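Local coordinates for protein GH127 beta-L-arabinofuranoside (Geobacillus stearothermophilus, PDB 4QK0) that probably hydrolyses beta-L-arabinofuranosidic linkages, as a beta-L-arabinofuranosidase of glycoside hydrolase family 127, at residues Ile369-Leu374 against Tyr630-Asn635. Residues are numbered along the deposited sequence; the frame is centred on the assembly and turned at random.
Sequences ISGMDL and YYAWCN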
loop_
_atom_site.group_PDB
_atom_site.type_symbol
_atom_site.label_atom_id
_atom_site.label_comp_id
_atom_site.label_asym_id
_atom_site.label_seq_id
_atom_site.Cartn_x
_atom_site.Cartn_y
_atom_site.Cartn_z
ATOM N N ILE A 369 -8.748 -6.523 -22.184
ATOM C CA ILE A 369 -9.542 -7.696 -22.145
ATOM C C ILE A 369 -9.353 -8.484 -20.813
ATOM O O ILE A 369 -10.186 -9.320 -20.482
ATOM C CB ILE A 369 -9.284 -8.604 -23.376
ATOM C CG1 ILE A 369 -7.846 -8.775 -23.650
ATOM C CG2 ILE A 369 -9.938 -8.009 -24.627
ATOM C CD1 ILE A 369 -7.553 -9.891 -24.643
ATOM N N SER A 370 -8.275 -8.222 -20.082
ATOM C CA SER A 370 -8.126 -8.767 -18.729
ATOM C C SER A 370 -9.272 -8.352 -17.839
ATOM O O SER A 370 -9.581 -9.037 -16.873
ATOM C CB SER A 370 -6.822 -8.309 -18.093
ATOM O OG SER A 370 -6.792 -6.901 -17.892
ATOM N N GLY A 371 -9.929 -7.259 -18.203
ATOM C CA GLY A 371 -11.069 -6.741 -17.506
ATOM C C GLY A 371 -12.386 -7.528 -17.565
ATOM O O GLY A 371 -13.381 -7.115 -16.961
HETATM N N MSE A 372 -12.405 -8.617 -18.319
HETATM C CA MSE A 372 -13.590 -9.440 -18.403
HETATM C C MSE A 372 -13.228 -10.890 -18.337
HETATM O O MSE A 372 -12.142 -11.305 -18.731
HETATM C CB MSE A 372 -14.489 -9.158 -19.642
HETATM C CG MSE A 372 -13.776 -9.399 -20.976
HETATM SE SE MSE A 372 -15.047 -9.368 -22.522
HETATM C CE MSE A 372 -16.585 -8.553 -21.637
ATOM N N ASP A 373 -14.185 -11.664 -17.812
ATOM C CA ASP A 373 -14.142 -13.133 -17.914
ATOM C C ASP A 373 -14.301 -13.481 -19.377
ATOM O O ASP A 373 -14.956 -12.725 -20.146
ATOM C CB ASP A 373 -15.330 -13.811 -17.135
ATOM C CG ASP A 373 -15.071 -14.006 -15.604
ATOM O OD1 ASP A 373 -13.933 -13.840 -15.079
ATOM O OD2 ASP A 373 -16.064 -14.386 -14.906
ATOM N N LEU A 374 -13.786 -14.640 -19.740
ATOM C CA LEU A 374 -13.786 -15.047 -21.113
ATOM C C LEU A 374 -15.200 -15.078 -21.703
ATOM O O LEU A 374 -15.343 -14.830 -22.881
ATOM C CB LEU A 374 -13.129 -16.382 -21.260
ATOM C CG LEU A 374 -11.631 -16.380 -20.977
ATOM C CD1 LEU A 374 -11.172 -17.811 -20.772
ATOM C CD2 LEU A 374 -10.819 -15.717 -22.108
ATOM N N TYR A 630 -1.986 -13.373 -19.578
ATOM C CA TYR A 630 -2.478 -12.508 -18.527
ATOM C C TYR A 630 -3.948 -12.260 -18.643
ATOM O O TYR A 630 -4.667 -12.373 -17.643
ATOM C CB TYR A 630 -1.715 -11.172 -18.497
ATOM C CG TYR A 630 -2.296 -10.201 -17.508
ATOM C CD1 TYR A 630 -1.968 -10.262 -16.169
ATOM C CD2 TYR A 630 -3.140 -9.185 -17.922
ATOM C CE1 TYR A 630 -2.532 -9.357 -15.268
ATOM C CE2 TYR A 630 -3.651 -8.271 -17.023
ATOM C CZ TYR A 630 -3.366 -8.380 -15.695
ATOM O OH TYR A 630 -3.909 -7.473 -14.845
ATOM N N TYR A 631 -4.417 -11.954 -19.859
ATOM C CA TYR A 631 -5.841 -11.603 -20.036
ATOM C C TYR A 631 -6.749 -12.702 -19.566
ATOM O O TYR A 631 -7.912 -12.428 -19.151
ATOM C CB TYR A 631 -6.204 -11.232 -21.525
ATOM C CG TYR A 631 -6.243 -12.383 -22.460
ATOM C CD1 TYR A 631 -7.328 -13.282 -22.445
ATOM C CD2 TYR A 631 -5.191 -12.653 -23.302
ATOM C CE1 TYR A 631 -7.346 -14.408 -23.286
ATOM C CE2 TYR A 631 -5.206 -13.760 -24.145
ATOM C CZ TYR A 631 -6.323 -14.647 -24.130
ATOM O OH TYR A 631 -6.342 -15.752 -24.981
ATOM N N ALA A 632 -6.263 -13.949 -19.650
ATOM C CA ALA A 632 -7.098 -15.121 -19.299
ATOM C C ALA A 632 -7.053 -15.575 -17.847
ATOM O O ALA A 632 -7.633 -16.609 -17.513
ATOM C CB ALA A 632 -6.727 -16.289 -20.171
ATOM N N TRP A 633 -6.382 -14.827 -16.982
ATOM C CA TRP A 633 -6.295 -15.213 -15.573
ATOM C C TRP A 633 -7.658 -15.062 -14.928
ATOM O O TRP A 633 -8.547 -14.390 -15.462
ATOM C CB TRP A 633 -5.164 -14.397 -14.851
ATOM C CG TRP A 633 -5.599 -13.130 -14.174
ATOM C CD1 TRP A 633 -5.783 -11.928 -14.741
ATOM C CD2 TRP A 633 -5.896 -12.970 -12.779
ATOM N NE1 TRP A 633 -6.240 -11.042 -13.822
ATOM C CE2 TRP A 633 -6.292 -11.647 -12.595
ATOM C CE3 TRP A 633 -5.897 -13.852 -11.670
ATOM C CZ2 TRP A 633 -6.662 -11.142 -11.350
ATOM C CZ3 TRP A 633 -6.272 -13.367 -10.447
ATOM C CH2 TRP A 633 -6.633 -12.008 -10.281
ATOM N N CYS A 634 -7.832 -15.733 -13.797
ATOM C CA CYS A 634 -9.058 -15.659 -12.975
ATOM C C CYS A 634 -10.304 -16.142 -13.709
ATOM O O CYS A 634 -11.403 -15.676 -13.419
ATOM C CB CYS A 634 -9.279 -14.260 -12.471
ATOM S SG CYS A 634 -10.199 -14.124 -10.944
ATOM N N ASN A 635 -10.132 -17.089 -14.615
ATOM C CA ASN A 635 -11.267 -17.804 -15.174
ATOM C C ASN A 635 -11.403 -19.235 -14.617
ATOM O O ASN A 635 -12.292 -19.939 -14.997
ATOM C CB ASN A 635 -11.181 -17.866 -16.708
ATOM C CG ASN A 635 -11.496 -16.514 -17.327
ATOM O OD1 ASN A 635 -12.642 -16.170 -17.580
ATOM N ND2 ASN A 635 -10.464 -15.732 -17.517
HETATM O O HOH W 1 -10.547 -13.173 -19.025
HETATM O O HOH W 2 -13.394 -14.195 -12.329
#
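Tyr-631 gives up 90 Å² to the loop opposite, more than any other residue here, and its ring is touched at two places: CG lies 3.6 Å from Ile-369 CD1, while Leu-374 CD2 meets the ring edge at CE1, 3.9 Å away. The backbones also approach closely: the CA atoms of Ser-370 (71 Å²) and Tyr-631 are 3.9 Å apart, and Ser-370 CA lies 3.7 Å from Tyr-631 O. Both segments begin as short 3-10 turns, each closed by an i+3 to i bond: Met-372 N to Ile-369 O (3.2 Å) and Trp-633 N to Tyr-630 O (3.1 Å). One turn follows helix 354-365 of the GH127 catalytic domain and the other strand 620-629 of the C-terminal domain, so the pair forms a buried interdomain joint. Leu-374 (75 Å²) supplies the direct hydrogen bond, from its N to Asn-635 OD1, at 2.9 Å and a nearly linear 172°. The Asn-635 amide is held by ND2 donating to Ala-632 O (3.0 Å). Water 1 accepts from the same ND2 (3.0 Å) and lies 2.5 Å from Met-372 O and 2.7 Å from Tyr-631 O. Water 2 bridges Asp-373 OD1 (2.8 Å) and Cys-634 O (2.7 Å), and Arg-404 forms a salt bridge with that carboxylate.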